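Local coordinates for uncharacterized protein (Aeromonas hydrophila J-1, PDB 6R1J) that probably serves as one component of a tripartite alpha-pore-forming toxin, here in its soluble form, at residues L134-L148 against L173-V187. The protein carries 3 engineered substitutions. Numbering follows the deposited sequence.
Sequences LQSNLDGARQELDSL and LTQTQNKVSSLEGQV
Thr176 enters a hole on the facing helix formed by Ala141, Glu144, Leu145 and Leu148. Its CB lies 3.7 Å from CD1 of Leu148. A chi1 of -53° sets OG1 beside the backbone N and turns CG2 anti to that N; CG2 is directed at the helix backbone and stops 3.7 Å from O of Ala141, with CD1 of Leu145 as close. OG1 lies 3.2 Å from Leu148 CD1 and is hydrogen-bonded back to the carbonyl of Thr172, one turn earlier. Leu183 repeats this knob-into-hole fit among Leu134, Asn137, Leu138 and Ala141. With axes 9.2 Å apart and running at 154°, the segments form an antiparallel coiled-coil-like pair within the long hairpin of helices 78-157 and 163-236, far from the chain's centre. Between these two knobs, CB of Ala141 touches CG2 of Val180 at 3.5 Å. Salt bridges flank the apolar seam. On one flank, NH2 of Arg142 donates to the anti lone pair of Glu184 OE2 (2.6 Å, 151° at the hydrogen); the acceptor lies in the guanidinium plane, while Leu138 CD1 lies over one face, displaced toward the rim. On the other, the extended Lys179 passes Ala141 CB and reaches Glu144 OE2 through a weak 3.4 Å bond from NZ.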
ATOM      1  N   LEU A 134      21.535  10.483   1.659  1.00 49.10           N
ATOM      2  CA  LEU A 134      21.289  11.941   1.821  1.00 47.42           C
ATOM      3  C   LEU A 134      20.881  12.225   3.271  1.00 54.96           C
ATOM      4  O   LEU A 134      21.256  13.300   3.799  1.00 47.89           O
ATOM      5  CB  LEU A 134      20.214  12.421   0.841  1.00 52.02           C
ATOM      6  CG  LEU A 134      20.723  12.895  -0.520  1.00 59.30           C
ATOM      7  CD1 LEU A 134      21.778  11.957  -1.075  1.00 67.35           C
ATOM      8  CD2 LEU A 134      19.563  13.056  -1.488  1.00 58.26           C
ATOM      9  N   GLN A 135      20.154  11.303   3.899  1.00 51.35           N
ATOM     10  CA  GLN A 135      19.670  11.498   5.283  1.00 55.70           C
ATOM     11  C   GLN A 135      20.880  11.463   6.215  1.00 60.98           C
ATOM     12  O   GLN A 135      20.934  12.343   7.077  1.00 61.79           O
ATOM     13  CB  GLN A 135      18.517  10.547   5.613  1.00 59.89           C
ATOM     14  CG  GLN A 135      17.152  11.230   5.470  1.00 61.74           C
ATOM     15  CD  GLN A 135      16.956  12.326   6.501  1.00 59.32           C
ATOM     16  OE1 GLN A 135      17.682  12.414   7.486  1.00 69.17           O
ATOM     17  NE2 GLN A 135      15.970  13.187   6.302  1.00 55.10           N
ATOM     18  N   SER A 136      21.839  10.562   5.995  1.00 60.22           N
ATOM     19  CA  SER A 136      23.093  10.504   6.794  1.00 67.14           C
ATOM     20  C   SER A 136      23.925  11.776   6.585  1.00 70.07           C
ATOM     21  O   SER A 136      24.293  12.399   7.601  1.00 69.14           O
ATOM     22  CB  SER A 136      23.873   9.283   6.480  1.00 66.55           C
ATOM     23  OG  SER A 136      23.102   8.157   6.844  1.00 72.45           O
ATOM     24  N   ASN A 137      24.220  12.142   5.328  1.00 62.79           N
ATOM     25  CA  ASN A 137      24.957  13.394   4.990  1.00 52.96           C
ATOM     26  C   ASN A 137      24.288  14.560   5.725  1.00 51.92           C
ATOM     27  O   ASN A 137      25.032  15.348   6.349  1.00 61.47           O
ATOM     28  CB  ASN A 137      25.007  13.692   3.484  1.00 60.73           C
ATOM     29  CG  ASN A 137      25.720  12.636   2.667  1.00 61.72           C
ATOM     30  OD1 ASN A 137      26.458  11.820   3.208  1.00 70.73           O
ATOM     31  ND2 ASN A 137      25.514  12.650   1.361  1.00 58.87           N
ATOM     32  N   LEU A 138      22.944  14.646   5.702  1.00 54.49           N
ATOM     33  CA  LEU A 138      22.149  15.710   6.386  1.00 58.81           C
ATOM     34  C   LEU A 138      22.391  15.645   7.898  1.00 63.05           C
ATOM     35  O   LEU A 138      22.718  16.719   8.481  1.00 59.84           O
ATOM     36  CB  LEU A 138      20.654  15.604   6.052  1.00 57.80           C
ATOM     37  CG  LEU A 138      19.743  16.601   6.771  1.00 60.03           C
ATOM     38  CD1 LEU A 138      20.244  18.033   6.615  1.00 63.41           C
ATOM     39  CD2 LEU A 138      18.301  16.495   6.294  1.00 59.77           C
ATOM     40  N   ASP A 139      22.261  14.454   8.496  1.00 64.45           N
ATOM     41  CA  ASP A 139      22.510  14.194   9.943  1.00 62.09           C
ATOM     42  C   ASP A 139      23.903  14.734  10.317  1.00 60.55           C
ATOM     43  O   ASP A 139      23.997  15.530  11.282  1.00 62.45           O
ATOM     44  CB  ASP A 139      22.396  12.696  10.278  1.00 69.62           C
ATOM     45  CG  ASP A 139      20.993  12.075  10.175  1.00 82.19           C
ATOM     46  OD1 ASP A 139      19.996  12.837  10.039  1.00 75.00           O
ATOM     47  OD2 ASP A 139      20.895  10.811  10.247  1.00 77.93           O
ATOM     48  N   GLY A 140      24.942  14.341   9.567  1.00 57.14           N
ATOM     49  CA  GLY A 140      26.350  14.738   9.787  1.00 47.56           C
ATOM     50  C   GLY A 140      26.617  16.231   9.581  1.00 57.12           C
ATOM     51  O   GLY A 140      27.521  16.749  10.269  1.00 56.73           O
ATOM     52  N   ALA A 141      25.910  16.927   8.675  1.00 51.85           N
ATOM     53  CA  ALA A 141      26.116  18.377   8.430  1.00 55.55           C
ATOM     54  C   ALA A 141      25.435  19.156   9.558  1.00 57.94           C
ATOM     55  O   ALA A 141      25.838  20.318   9.814  1.00 55.24           O
ATOM     56  CB  ALA A 141      25.624  18.812   7.067  1.00 48.37           C
ATOM     57  N   ARG A 142      24.434  18.541  10.196  1.00 59.99           N
ATOM     58  CA  ARG A 142      23.738  19.088  11.386  1.00 67.84           C
ATOM     59  C   ARG A 142      24.707  19.039  12.569  1.00 68.03           C
ATOM     60  O   ARG A 142      24.841  20.087  13.251  1.00 68.35           O
ATOM     61  CB  ARG A 142      22.425  18.347  11.639  1.00 71.79           C
ATOM     62  CG  ARG A 142      21.323  18.845  10.721  1.00 72.64           C
ATOM     63  CD  ARG A 142      19.980  18.169  10.883  1.00 71.67           C
ATOM     64  NE  ARG A 142      19.064  18.876   9.998  1.00 75.98           N
ATOM     65  CZ  ARG A 142      17.902  18.409   9.555  1.00 74.07           C
ATOM     66  NH1 ARG A 142      17.479  17.206   9.900  1.00 68.99           N
ATOM     67  NH2 ARG A 142      17.178  19.147   8.737  1.00 79.95           N
ATOM     68  N   GLN A 143      25.378  17.901  12.772  1.00 62.08           N
ATOM     69  CA  GLN A 143      26.396  17.728  13.846  1.00 70.97           C
ATOM     70  C   GLN A 143      27.531  18.737  13.634  1.00 65.82           C
ATOM     71  O   GLN A 143      27.960  19.358  14.606  1.00 61.41           O
ATOM     72  CB  GLN A 143      27.000  16.330  13.830  1.00 71.20           C
ATOM     73  CG  GLN A 143      26.021  15.227  14.191  1.00 75.21           C
ATOM     74  CD  GLN A 143      26.765  13.915  14.222  1.00 77.09           C
ATOM     75  OE1 GLN A 143      27.993  13.880  14.148  1.00 81.59           O
ATOM     76  NE2 GLN A 143      26.028  12.824  14.325  1.00 74.91           N
ATOM     77  N   GLU A 144      27.976  18.882  12.386  1.00 64.58           N
ATOM     78  CA  GLU A 144      29.074  19.794  11.965  1.00 63.06           C
ATOM     79  C   GLU A 144      28.669  21.230  12.335  1.00 59.68           C
ATOM     80  O   GLU A 144      29.519  21.962  12.876  1.00 63.34           O
ATOM     81  CB  GLU A 144      29.352  19.544  10.479  1.00 66.72           C
ATOM     82  CG  GLU A 144      30.624  20.161   9.934  1.00 71.25           C
ATOM     83  CD  GLU A 144      30.879  19.859   8.457  1.00 77.18           C
ATOM     84  OE1 GLU A 144      31.797  20.483   7.890  1.00 97.70           O
ATOM     85  OE2 GLU A 144      30.170  19.003   7.862  1.00 70.53           O
ATOM     86  N   LEU A 145      27.400  21.597  12.123  1.00 58.23           N
ATOM     87  CA  LEU A 145      26.830  22.942  12.432  1.00 58.73           C
ATOM     88  C   LEU A 145      26.709  23.121  13.962  1.00 68.14           C
ATOM     89  O   LEU A 145      26.794  24.293  14.410  1.00 71.64           O
ATOM     90  CB  LEU A 145      25.476  23.084  11.718  1.00 58.71           C
ATOM     91  CG  LEU A 145      24.933  24.493  11.498  1.00 66.60           C
ATOM     92  CD1 LEU A 145      25.618  25.173  10.320  1.00 70.60           C
ATOM     93  CD2 LEU A 145      23.428  24.453  11.268  1.00 65.49           C
ATOM     94  N   ASP A 146      26.526  22.032  14.735  1.00 68.09           N
ATOM     95  CA  ASP A 146      26.432  22.042  16.228  1.00 71.62           C
ATOM     96  C   ASP A 146      27.798  22.411  16.814  1.00 66.64           C
ATOM     97  O   ASP A 146      27.822  23.316  17.681  1.00 73.07           O
ATOM     98  CB  ASP A 146      25.958  20.705  16.823  1.00 75.65           C
ATOM     99  CG  ASP A 146      24.478  20.407  16.619  1.00 90.59           C
ATOM    100  OD1 ASP A 146      23.727  21.341  16.243  1.00 90.20           O
ATOM    101  OD2 ASP A 146      24.075  19.238  16.842  1.00 97.84           O
ATOM    102  N   SER A 147      28.869  21.719  16.387  1.00 62.22           N
ATOM    103  CA  SER A 147      30.284  22.019  16.751  1.00 63.43           C
ATOM    104  C   SER A 147      30.585  23.492  16.494  1.00 68.94           C
ATOM    105  O   SER A 147      31.010  24.171  17.446  1.00 73.38           O
ATOM    106  CB  SER A 147      31.276  21.194  15.990  1.00 67.92           C
ATOM    107  OG  SER A 147      31.478  19.944  16.616  1.00 82.99           O
ATOM    108  N   LEU A 148      30.409  23.941  15.244  1.00 62.93           N
ATOM    109  CA  LEU A 148      30.714  25.334  14.811  1.00 66.04           C
ATOM    110  C   LEU A 148      30.030  26.332  15.753  1.00 66.81           C
ATOM    111  O   LEU A 148      30.736  27.249  16.206  1.00 62.01           O
ATOM    112  CB  LEU A 148      30.311  25.579  13.348  1.00 58.44           C
ATOM    113  CG  LEU A 148      31.158  24.877  12.278  1.00 62.95           C
ATOM    114  CD1 LEU A 148      30.659  25.244  10.886  1.00 66.99           C
ATOM    115  CD2 LEU A 148      32.644  25.204  12.392  1.00 60.05           C
ATOM    116  N   LEU A 173      30.710  28.769   8.987  1.00 45.93           N
ATOM    117  CA  LEU A 173      29.308  28.632   9.452  1.00 61.43           C
ATOM    118  C   LEU A 173      28.385  28.800   8.234  1.00 55.35           C
ATOM    119  O   LEU A 173      27.559  27.921   8.010  1.00 49.18           O
ATOM    120  CB  LEU A 173      29.051  29.669  10.555  1.00 63.12           C
ATOM    121  CG  LEU A 173      27.803  29.454  11.410  1.00 75.77           C
ATOM    122  CD1 LEU A 173      27.967  28.232  12.301  1.00 74.92           C
ATOM    123  CD2 LEU A 173      27.507  30.684  12.261  1.00 76.45           C
ATOM    124  N   THR A 174      28.566  29.860   7.433  1.00 58.46           N
ATOM    125  CA  THR A 174      27.798  30.095   6.176  1.00 58.02           C
ATOM    126  C   THR A 174      27.899  28.858   5.275  1.00 61.31           C
ATOM    127  O   THR A 174      26.841  28.366   4.853  1.00 67.58           O
ATOM    128  CB  THR A 174      28.286  31.339   5.421  1.00 61.39           C
ATOM    129  OG1 THR A 174      28.058  32.430   6.307  1.00 57.96           O
ATOM    130  CG2 THR A 174      27.577  31.579   4.101  1.00 59.45           C
ATOM    131  N   GLN A 175      29.112  28.359   5.014  1.00 55.63           N
ATOM    132  CA  GLN A 175      29.353  27.185   4.120  1.00 58.26           C
ATOM    133  C   GLN A 175      28.589  25.957   4.644  1.00 59.62           C
ATOM    134  O   GLN A 175      27.928  25.271   3.841  1.00 46.20           O
ATOM    135  CB  GLN A 175      30.852  26.874   3.999  1.00 66.62           C
ATOM    136  CG  GLN A 175      31.696  28.030   3.448  1.00 74.19           C
ATOM    137  CD  GLN A 175      31.323  28.415   2.035  1.00 80.93           C
ATOM    138  OE1 GLN A 175      31.092  27.560   1.173  1.00 65.47           O
ATOM    139  NE2 GLN A 175      31.279  29.716   1.780  1.00 82.45           N
ATOM    140  N   THR A 176      28.688  25.666   5.942  1.00 58.29           N
ATOM    141  CA  THR A 176      28.057  24.474   6.585  1.00 57.49           C
ATOM    142  C   THR A 176      26.530  24.633   6.565  1.00 50.53           C
ATOM    143  O   THR A 176      25.840  23.633   6.351  1.00 49.36           O
ATOM    144  CB  THR A 176      28.599  24.260   8.006  1.00 58.41           C
ATOM    145  OG1 THR A 176      30.024  24.217   7.913  1.00 48.54           O
ATOM    146  CG2 THR A 176      28.090  22.995   8.669  1.00 53.74           C
ATOM    147  N   GLN A 177      26.033  25.852   6.767  1.00 52.22           N
ATOM    148  CA  GLN A 177      24.588  26.176   6.733  1.00 61.06           C
ATOM    149  C   GLN A 177      24.070  25.858   5.314  1.00 68.62           C
ATOM    150  O   GLN A 177      23.089  25.091   5.217  1.00 59.59           O
ATOM    151  CB  GLN A 177      24.370  27.617   7.211  1.00 68.40           C
ATOM    152  CG  GLN A 177      22.952  28.144   6.997  1.00 86.61           C
ATOM    153  CD  GLN A 177      21.860  27.404   7.745  1.00 99.02           C
ATOM    154  OE1 GLN A 177      22.075  26.356   8.359  1.00105.93           O
ATOM    155  NE2 GLN A 177      20.655  27.956   7.695  1.00 99.72           N
ATOM    156  N   ASN A 178      24.736  26.368   4.260  1.00 63.12           N
ATOM    157  CA  ASN A 178      24.381  26.141   2.830  1.00 64.38           C
ATOM    158  C   ASN A 178      24.471  24.647   2.495  1.00 60.76           C
ATOM    159  O   ASN A 178      23.717  24.212   1.600  1.00 59.67           O
ATOM    160  CB  ASN A 178      25.279  26.903   1.855  1.00 62.50           C
ATOM    161  CG  ASN A 178      25.228  28.401   2.061  1.00 64.99           C
ATOM    162  OD1 ASN A 178      24.382  28.914   2.798  1.00 70.93           O
ATOM    163  ND2 ASN A 178      26.150  29.100   1.426  1.00 59.88           N
ATOM    164  N   LYS A 179      25.379  23.906   3.140  1.00 55.54           N
ATOM    165  CA  LYS A 179      25.469  22.439   2.972  1.00 55.29           C
ATOM    166  C   LYS A 179      24.194  21.813   3.561  1.00 57.37           C
ATOM    167  O   LYS A 179      23.645  20.931   2.901  1.00 53.19           O
ATOM    168  CB  LYS A 179      26.721  21.846   3.618  1.00 57.80           C
ATOM    169  CG  LYS A 179      26.893  20.349   3.412  1.00 60.42           C
ATOM    170  CD  LYS A 179      27.980  19.735   4.269  1.00 68.35           C
ATOM    171  CE  LYS A 179      28.157  18.254   4.021  1.00 71.17           C
ATOM    172  NZ  LYS A 179      29.190  17.696   4.924  1.00 81.33           N
ATOM    173  N   VAL A 180      23.739  22.255   4.733  1.00 52.12           N
ATOM    174  CA  VAL A 180      22.521  21.707   5.409  1.00 55.16           C
ATOM    175  C   VAL A 180      21.266  22.047   4.599  1.00 56.56           C
ATOM    176  O   VAL A 180      20.483  21.116   4.323  1.00 53.71           O
ATOM    177  CB  VAL A 180      22.409  22.195   6.861  1.00 51.56           C
ATOM    178  CG1 VAL A 180      21.016  21.989   7.451  1.00 52.99           C
ATOM    179  CG2 VAL A 180      23.462  21.516   7.725  1.00 54.22           C
ATOM    180  N   SER A 181      21.069  23.319   4.248  1.00 56.34           N
ATOM    181  CA  SER A 181      19.905  23.803   3.451  1.00 60.05           C
ATOM    182  C   SER A 181      19.844  23.059   2.111  1.00 59.23           C
ATOM    183  O   SER A 181      18.733  22.752   1.652  1.00 55.14           O
ATOM    184  CB  SER A 181      19.935  25.290   3.228  1.00 61.35           C
ATOM    185  OG  SER A 181      19.779  25.976   4.459  1.00 67.07           O
ATOM    186  N   SER A 182      20.990  22.751   1.514  1.00 54.32           N
ATOM    187  CA  SER A 182      21.060  22.053   0.209  1.00 58.28           C
ATOM    188  C   SER A 182      20.577  20.603   0.403  1.00 60.77           C
ATOM    189  O   SER A 182      19.722  20.152  -0.362  1.00 49.04           O
ATOM    190  CB  SER A 182      22.435  22.144  -0.397  1.00 51.34           C
ATOM    191  OG  SER A 182      22.486  21.478  -1.650  1.00 60.44           O
ATOM    192  N   LEU A 183      21.093  19.907   1.415  1.00 50.28           N
ATOM    193  CA  LEU A 183      20.728  18.503   1.696  1.00 50.61           C
ATOM    194  C   LEU A 183      19.248  18.417   2.096  1.00 52.60           C
ATOM    195  O   LEU A 183      18.634  17.410   1.762  1.00 51.57           O
ATOM    196  CB  LEU A 183      21.670  17.947   2.774  1.00 54.66           C
ATOM    197  CG  LEU A 183      23.084  17.630   2.285  1.00 48.89           C
ATOM    198  CD1 LEU A 183      24.051  17.457   3.458  1.00 50.86           C
ATOM    199  CD2 LEU A 183      23.085  16.387   1.410  1.00 55.23           C
ATOM    200  N   GLU A 184      18.688  19.411   2.783  1.00 48.26           N
ATOM    201  CA  GLU A 184      17.249  19.375   3.134  1.00 56.87           C
ATOM    202  C   GLU A 184      16.451  19.442   1.827  1.00 59.42           C
ATOM    203  O   GLU A 184      15.469  18.692   1.684  1.00 53.65           O
ATOM    204  CB  GLU A 184      16.850  20.532   4.051  1.00 57.52           C
ATOM    205  CG  GLU A 184      17.337  20.377   5.472  1.00 58.90           C
ATOM    206  CD  GLU A 184      17.237  21.629   6.340  1.00 57.13           C
ATOM    207  OE1 GLU A 184      17.054  22.749   5.805  1.00 58.10           O
ATOM    208  OE2 GLU A 184      17.335  21.474   7.555  1.00 59.28           O
ATOM    209  N   GLY A 185      16.886  20.300   0.903  1.00 56.85           N
ATOM    210  CA  GLY A 185      16.229  20.493  -0.403  1.00 56.78           C
ATOM    211  C   GLY A 185      16.331  19.229  -1.232  1.00 53.56           C
ATOM    212  O   GLY A 185      15.325  18.873  -1.879  1.00 50.18           O
ATOM    213  N   GLN A 186      17.498  18.577  -1.212  1.00 43.92           N
ATOM    214  CA  GLN A 186      17.740  17.312  -1.947  1.00 49.67           C
ATOM    215  C   GLN A 186      16.867  16.191  -1.366  1.00 48.79           C
ATOM    216  O   GLN A 186      16.313  15.409  -2.160  1.00 45.60           O
ATOM    217  CB  GLN A 186      19.212  16.925  -1.903  1.00 51.72           C
ATOM    218  CG  GLN A 186      20.073  17.859  -2.728  1.00 56.75           C
ATOM    219  CD  GLN A 186      21.537  17.551  -2.541  1.00 61.83           C
ATOM    220  OE1 GLN A 186      21.962  16.407  -2.673  1.00 60.86           O
ATOM    221  NE2 GLN A 186      22.312  18.586  -2.237  1.00 62.59           N
ATOM    222  N   VAL A 187      16.769  16.091  -0.041  1.00 45.38           N
ATOM    223  CA  VAL A 187      15.925  15.046   0.593  1.00 48.89           C
ATOM    224  C   VAL A 187      14.465  15.331   0.214  1.00 49.75           C
ATOM    225  O   VAL A 187      13.797  14.385  -0.223  1.00 43.66           O
ATOM    226  CB  VAL A 187      16.144  14.951   2.108  1.00 50.13           C
ATOM    227  CG1 VAL A 187      15.081  14.091   2.790  1.00 51.80           C
ATOM    228  CG2 VAL A 187      17.533  14.414   2.401  1.00 47.87           C
TER